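Local coordinates for cobyrinic Acid a,c-diamide synthase (Mycobacterium smegmatis, PDB 4PFS), which binds ADP and magnesium as a ParA-family P-loop protein and may play a role in septum formation, at residues A23-V28 with I130-P135. Numbering follows the deposited sequence.
Sequences AKTTTV and IIDCPP
The deviant Walker A (P-loop) lysine and threonine, Lys24 and Thr25, at the start of helix 24-37, meet the Walker B aspartate, Asp132, at the C-terminal end of strand 128-132. One carboxylate takes both side chains, one on each oxygen. Thr25 OG1 donates to Asp132 OD2 at 2.7 Å, on the syn lone pair. Lys24 NZ forms a salt bridge with Asp132 OD1 at 2.8 Å and comes from above the carboxylate plane, 41° out of it. The same ammonium group donates to the backbone oxygen of Cys133, with 2.9 Å from NZ to O. The lysine chain leaves the helix extended, then bends at chi3 and chi4 (both 65°), which swings NZ in between Asp132 OD1 and Cys133 O. Its CE also lies 3.3 Å from Cys133 O. Lys24 and Thr25 belong to the ADP site, and Thr25 also to the magnesium site. In P-loop NTPases the Walker B aspartate usually supports the metal, often through water; here it bonds directly to Thr25. Deeper in, the contact turns apolar. Val28 CG2 covers the carboxylate face opposite to the ammonium group, 3.6 Å from Asp132 OD1. Its other methyl, CG1, lies 3.8 Å from Ile130 CG2. Helix 24-28 runs nearly antiparallel to strand 130-132, at 163°. Val15 of the neighbouring parallel strand 11-15 touches Lys24, Val28 and Ile130, and Leu53 of helix 52-56 touches Thr25 and Asp132.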
loop_
_atom_site.group_PDB
_atom_site.type_symbol
_atom_site.label_atom_id
_atom_site.label_comp_id
_atom_site.label_asym_id
_atom_site.label_seq_id
_atom_site.Cartn_x
_atom_site.Cartn_y
_atom_site.Cartn_z
ATOM N N ALA A 23 -0.704 -2.511 11.323
ATOM C CA ALA A 23 0.006 -3.305 10.323
ATOM C C ALA A 23 0.058 -2.583 8.984
ATOM O O ALA A 23 1.032 -1.914 8.643
ATOM C CB ALA A 23 -0.678 -4.685 10.138
ATOM N N LYS A 24 -1.027 -2.745 8.235
ATOM C CA LYS A 24 -1.123 -2.314 6.853
ATOM C C LYS A 24 -0.878 -0.820 6.693
ATOM O O LYS A 24 -0.090 -0.391 5.841
ATOM C CB LYS A 24 -2.497 -2.668 6.283
ATOM C CG LYS A 24 -2.746 -2.136 4.859
ATOM C CD LYS A 24 -4.074 -2.628 4.338
ATOM C CE LYS A 24 -5.215 -2.059 5.156
ATOM N NZ LYS A 24 -5.278 -0.586 4.988
ATOM N N THR A 25 -1.562 -0.035 7.515
ATOM C CA THR A 25 -1.512 1.424 7.427
ATOM C C THR A 25 -0.190 1.979 7.967
ATOM O O THR A 25 0.379 2.924 7.418
ATOM C CB THR A 25 -2.714 2.040 8.183
ATOM O OG1 THR A 25 -3.894 1.834 7.400
ATOM C CG2 THR A 25 -2.524 3.525 8.419
ATOM N N THR A 26 0.311 1.363 9.028
ATOM C CA THR A 26 1.627 1.709 9.565
ATOM C C THR A 26 2.708 1.524 8.516
ATOM O O THR A 26 3.649 2.307 8.434
ATOM C CB THR A 26 1.951 0.851 10.799
ATOM O OG1 THR A 26 0.945 1.086 11.777
ATOM C CG2 THR A 26 3.334 1.197 11.406
ATOM N N THR A 27 2.556 0.480 7.712
ATOM C CA THR A 27 3.516 0.166 6.675
ATOM C C THR A 27 3.557 1.269 5.622
ATOM O O THR A 27 4.623 1.718 5.241
ATOM C CB THR A 27 3.180 -1.179 5.998
ATOM O OG1 THR A 27 3.436 -2.251 6.914
ATOM C CG2 THR A 27 4.002 -1.363 4.715
ATOM N N VAL A 28 2.393 1.697 5.152
ATOM C CA VAL A 28 2.344 2.775 4.182
ATOM C C VAL A 28 3.060 4.025 4.717
ATOM O O VAL A 28 3.947 4.588 4.057
ATOM C CB VAL A 28 0.905 3.164 3.833
ATOM C CG1 VAL A 28 0.924 4.428 2.960
ATOM C CG2 VAL A 28 0.156 1.994 3.175
ATOM N N ILE A 130 2.536 5.879 -2.687
ATOM C CA ILE A 130 2.166 4.673 -1.968
ATOM C C ILE A 130 0.678 4.713 -1.639
ATOM O O ILE A 130 0.187 5.715 -1.127
ATOM C CB ILE A 130 2.979 4.498 -0.678
ATOM C CG1 ILE A 130 4.457 4.771 -0.941
ATOM C CG2 ILE A 130 2.779 3.088 -0.123
ATOM C CD1 ILE A 130 5.336 4.697 0.304
ATOM N N ILE A 131 -0.022 3.619 -1.933
ATOM C CA ILE A 131 -1.477 3.550 -1.793
ATOM C C ILE A 131 -1.906 2.592 -0.701
ATOM O O ILE A 131 -1.553 1.424 -0.747
ATOM C CB ILE A 131 -2.145 3.091 -3.110
ATOM C CG1 ILE A 131 -1.591 3.883 -4.293
ATOM C CG2 ILE A 131 -3.651 3.217 -2.991
ATOM C CD1 ILE A 131 -2.005 3.341 -5.680
ATOM N N ASP A 132 -2.675 3.093 0.265
ATOM C CA ASP A 132 -3.256 2.290 1.342
ATOM C C ASP A 132 -4.638 1.782 0.950
ATOM O O ASP A 132 -5.623 2.502 1.099
ATOM C CB ASP A 132 -3.348 3.122 2.639
ATOM C CG ASP A 132 -3.561 2.262 3.878
ATOM O OD1 ASP A 132 -3.269 1.047 3.825
ATOM O OD2 ASP A 132 -4.027 2.795 4.919
ATOM N N CYS A 133 -4.717 0.547 0.459
ATOM C CA CYS A 133 -6.001 -0.049 0.057
ATOM C C CYS A 133 -6.835 -0.503 1.252
ATOM O O CYS A 133 -6.292 -0.943 2.259
ATOM C CB CYS A 133 -5.776 -1.238 -0.881
ATOM S SG CYS A 133 -4.757 -0.821 -2.336
ATOM N N PRO A 134 -8.165 -0.399 1.140
ATOM C CA PRO A 134 -9.047 -0.813 2.245
ATOM C C PRO A 134 -9.011 -2.322 2.435
ATOM O O PRO A 134 -8.577 -3.018 1.524
ATOM C CB PRO A 134 -10.449 -0.341 1.785
ATOM C CG PRO A 134 -10.353 -0.350 0.260
ATOM C CD PRO A 134 -8.919 0.089 -0.032
ATOM N N PRO A 135 -9.476 -2.824 3.595
ATOM C CA PRO A 135 -9.483 -4.276 3.799
ATOM C C PRO A 135 -10.694 -4.922 3.097
ATOM O O PRO A 135 -11.703 -5.315 3.688
ATOM C CB PRO A 135 -9.550 -4.407 5.315
ATOM C CG PRO A 135 -10.343 -3.170 5.734
ATOM C CD PRO A 135 -9.994 -2.088 4.764
#